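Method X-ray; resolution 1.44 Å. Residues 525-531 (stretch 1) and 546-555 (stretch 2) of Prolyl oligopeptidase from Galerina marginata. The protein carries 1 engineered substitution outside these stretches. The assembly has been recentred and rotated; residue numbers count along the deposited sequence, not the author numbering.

Stretch 1, residues 525-531: VPSIRGG
Stretch 2 546-555: TKVNTFDDFI

Stretch 1 leaves a strand at V525-P526 and enters a type II beta turn from I528 to G531, closed by G531 N to I528 O at 3.3 Å, with R529 at phi -62°, psi 153°. Stretch 2 is helical from N549 through I555 (phi -57 to -71°, psi -32 to -46°) and runs on beyond. The turn sits against one side of this helix, with CA of I528 5.5 Å from CA of D553 and CA of R529 5.2 Å from CA of T550; together they bury 441 Å².

The polar centre of the contact is a salt bridge with two hydrogen bonds. D553 points its CB toward the turn (chi1 -70°, chi2 -9°), while R529 leaves sideways and brings its end back with m, t, m and chi4 180°. R529 NE donates to D553 OD2 at 3.0 Å and R529 NH2 to D553 OD1 at 2.8 Å, both nearly straight, so the carboxylate lies at the guanidinium edge. R529 N also reaches D553 OD2, at 3.0 Å; one aspartate thus fixes both the backbone and side chain of R529. N549 (m) lies over one guanidinium face, its ND2 3.6 Å from R529 NH1.

One helical turn before F554, T550 (m) donates from OG1 to R529 O at 2.8 Å, satisfying a buried turn carbonyl.

Apolar contacts extend the packing. I528, chi1 p and chi2 t, sets CG2 3.6 Å from D553 CB and CD1 3.7 Å from T550 CG2. Its CD1 also lies 4.0 Å from CD1 of F554 (t, chi2 63°), whose CD1 is 3.8 Å from P526 CG; both aliphatic groups meet the ring obliquely. All three residues are buried, and their apolar side chains bring no polar group needing a partner.

G530, at phi 96° and psi -30°, calls for glycine: a CB would jam against R529 O and lie 3.0 Å from T550 OG1, a clash. Its bare CA leaves room for K547 NZ, 4.2 Å away.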

# COMPACT_ATOMS: atom_id res chain seq x y z
N VAL A 525 17.07 -2.17 -2.83
CA VAL A 525 15.87 -1.33 -2.90
C VAL A 525 16.27 0.08 -3.27
O VAL A 525 16.58 0.90 -2.39
CB VAL A 525 15.10 -1.32 -1.57
CG1 VAL A 525 13.79 -0.57 -1.71
CG2 VAL A 525 14.82 -2.75 -1.09
N PRO A 526 16.37 0.39 -4.56
CA PRO A 526 16.77 1.74 -4.99
C PRO A 526 15.62 2.71 -4.84
O PRO A 526 14.47 2.44 -5.20
CB PRO A 526 17.16 1.55 -6.45
CG PRO A 526 16.33 0.38 -6.91
CD PRO A 526 16.24 -0.52 -5.71
N SER A 527 15.94 3.91 -4.35
CA SER A 527 14.95 4.95 -4.12
C SER A 527 14.75 5.78 -5.39
O SER A 527 14.99 6.97 -5.43
CB SER A 527 15.40 5.86 -2.98
OG SER A 527 15.76 5.11 -1.81
N ILE A 528 14.19 5.13 -6.41
CA ILE A 528 14.09 5.74 -7.74
C ILE A 528 13.07 6.88 -7.77
O ILE A 528 12.09 6.92 -7.01
CB ILE A 528 13.78 4.66 -8.77
CG1 ILE A 528 12.39 4.07 -8.55
CG2 ILE A 528 14.87 3.62 -8.76
CD1 ILE A 528 12.10 2.86 -9.46
N ARG A 529 13.31 7.80 -8.70
CA ARG A 529 12.40 8.91 -8.92
C ARG A 529 11.03 8.42 -9.34
O ARG A 529 10.89 7.32 -9.89
CB ARG A 529 12.99 9.88 -9.93
CG ARG A 529 14.11 10.74 -9.36
CD ARG A 529 14.77 11.58 -10.39
NE ARG A 529 15.54 10.77 -11.29
CZ ARG A 529 16.24 11.21 -12.32
NH1 ARG A 529 16.22 12.50 -12.65
NH2 ARG A 529 16.93 10.36 -13.03
N GLY A 530 10.02 9.22 -9.04
CA GLY A 530 8.64 8.82 -9.04
C GLY A 530 8.13 8.44 -7.66
O GLY A 530 6.95 8.61 -7.36
N GLY A 531 9.00 7.93 -6.80
CA GLY A 531 8.66 7.80 -5.40
C GLY A 531 8.63 9.12 -4.68
O GLY A 531 8.92 10.18 -5.25
N THR A 546 8.40 12.96 -17.50
CA THR A 546 9.67 12.47 -16.97
C THR A 546 9.60 11.03 -16.47
O THR A 546 10.54 10.57 -15.80
CB THR A 546 10.16 13.35 -15.81
OG1 THR A 546 9.24 13.26 -14.74
CG2 THR A 546 10.34 14.83 -16.20
N LYS A 547 8.52 10.30 -16.76
CA LYS A 547 8.38 8.94 -16.24
C LYS A 547 9.52 8.04 -16.70
O LYS A 547 9.88 7.09 -15.99
CB LYS A 547 7.03 8.34 -16.70
CG LYS A 547 6.66 7.05 -15.97
CD LYS A 547 6.21 7.37 -14.52
CE LYS A 547 6.69 6.39 -13.52
NZ LYS A 547 6.42 6.93 -12.13
N VAL A 548 10.10 8.31 -17.87
CA VAL A 548 11.25 7.52 -18.33
C VAL A 548 12.37 7.52 -17.29
O VAL A 548 13.12 6.55 -17.19
CB VAL A 548 11.74 8.00 -19.71
CG1 VAL A 548 12.29 9.40 -19.61
CG2 VAL A 548 12.85 7.08 -20.23
N ASN A 549 12.47 8.57 -16.46
CA ASN A 549 13.56 8.62 -15.49
C ASN A 549 13.44 7.51 -14.45
O ASN A 549 14.47 7.02 -13.97
CB ASN A 549 13.58 9.95 -14.76
CG ASN A 549 13.96 11.10 -15.63
OD1 ASN A 549 14.55 10.97 -16.69
ND2 ASN A 549 13.62 12.27 -15.14
N THR A 550 12.22 7.12 -14.11
CA THR A 550 12.02 6.00 -13.18
C THR A 550 12.69 4.74 -13.70
O THR A 550 13.36 4.02 -12.95
CB THR A 550 10.54 5.77 -13.01
OG1 THR A 550 9.90 6.98 -12.49
CG2 THR A 550 10.29 4.64 -12.10
N PHE A 551 12.49 4.46 -14.98
CA PHE A 551 13.06 3.28 -15.62
C PHE A 551 14.58 3.40 -15.72
O PHE A 551 15.30 2.45 -15.41
CB PHE A 551 12.43 3.07 -17.00
CG PHE A 551 10.99 2.68 -16.93
CD1 PHE A 551 10.00 3.62 -16.87
CD2 PHE A 551 10.62 1.36 -16.85
CE1 PHE A 551 8.66 3.27 -16.74
CE2 PHE A 551 9.31 1.01 -16.72
CZ PHE A 551 8.34 1.93 -16.71
N ASP A 552 15.09 4.57 -16.13
CA ASP A 552 16.52 4.79 -16.17
C ASP A 552 17.14 4.59 -14.78
O ASP A 552 18.21 4.01 -14.65
CB ASP A 552 16.81 6.19 -16.73
CG ASP A 552 16.53 6.31 -18.25
OD1 ASP A 552 16.55 5.27 -18.94
OD2 ASP A 552 16.35 7.45 -18.72
N ASP A 553 16.49 5.09 -13.74
CA ASP A 553 17.02 4.94 -12.38
C ASP A 553 17.08 3.46 -12.00
O ASP A 553 18.05 3.00 -11.40
CB ASP A 553 16.16 5.70 -11.37
CG ASP A 553 16.26 7.22 -11.48
OD1 ASP A 553 17.12 7.71 -12.22
OD2 ASP A 553 15.44 7.85 -10.79
N PHE A 554 16.04 2.70 -12.33
CA PHE A 554 15.98 1.30 -11.93
C PHE A 554 16.99 0.46 -12.70
O PHE A 554 17.68 -0.40 -12.12
CB PHE A 554 14.56 0.77 -12.14
CG PHE A 554 14.21 -0.47 -11.34
CD1 PHE A 554 14.20 -0.46 -9.97
CD2 PHE A 554 13.76 -1.59 -12.00
CE1 PHE A 554 13.83 -1.59 -9.24
CE2 PHE A 554 13.40 -2.72 -11.29
CZ PHE A 554 13.44 -2.73 -9.93
N ILE A 555 17.13 0.72 -14.00
CA ILE A 555 18.12 0.02 -14.79
C ILE A 555 19.55 0.36 -14.34
O ILE A 555 20.41 -0.51 -14.19
CB ILE A 555 17.88 0.31 -16.28
CG1 ILE A 555 16.58 -0.34 -16.73
CG2 ILE A 555 19.08 -0.17 -17.09
CD1 ILE A 555 16.06 0.21 -18.05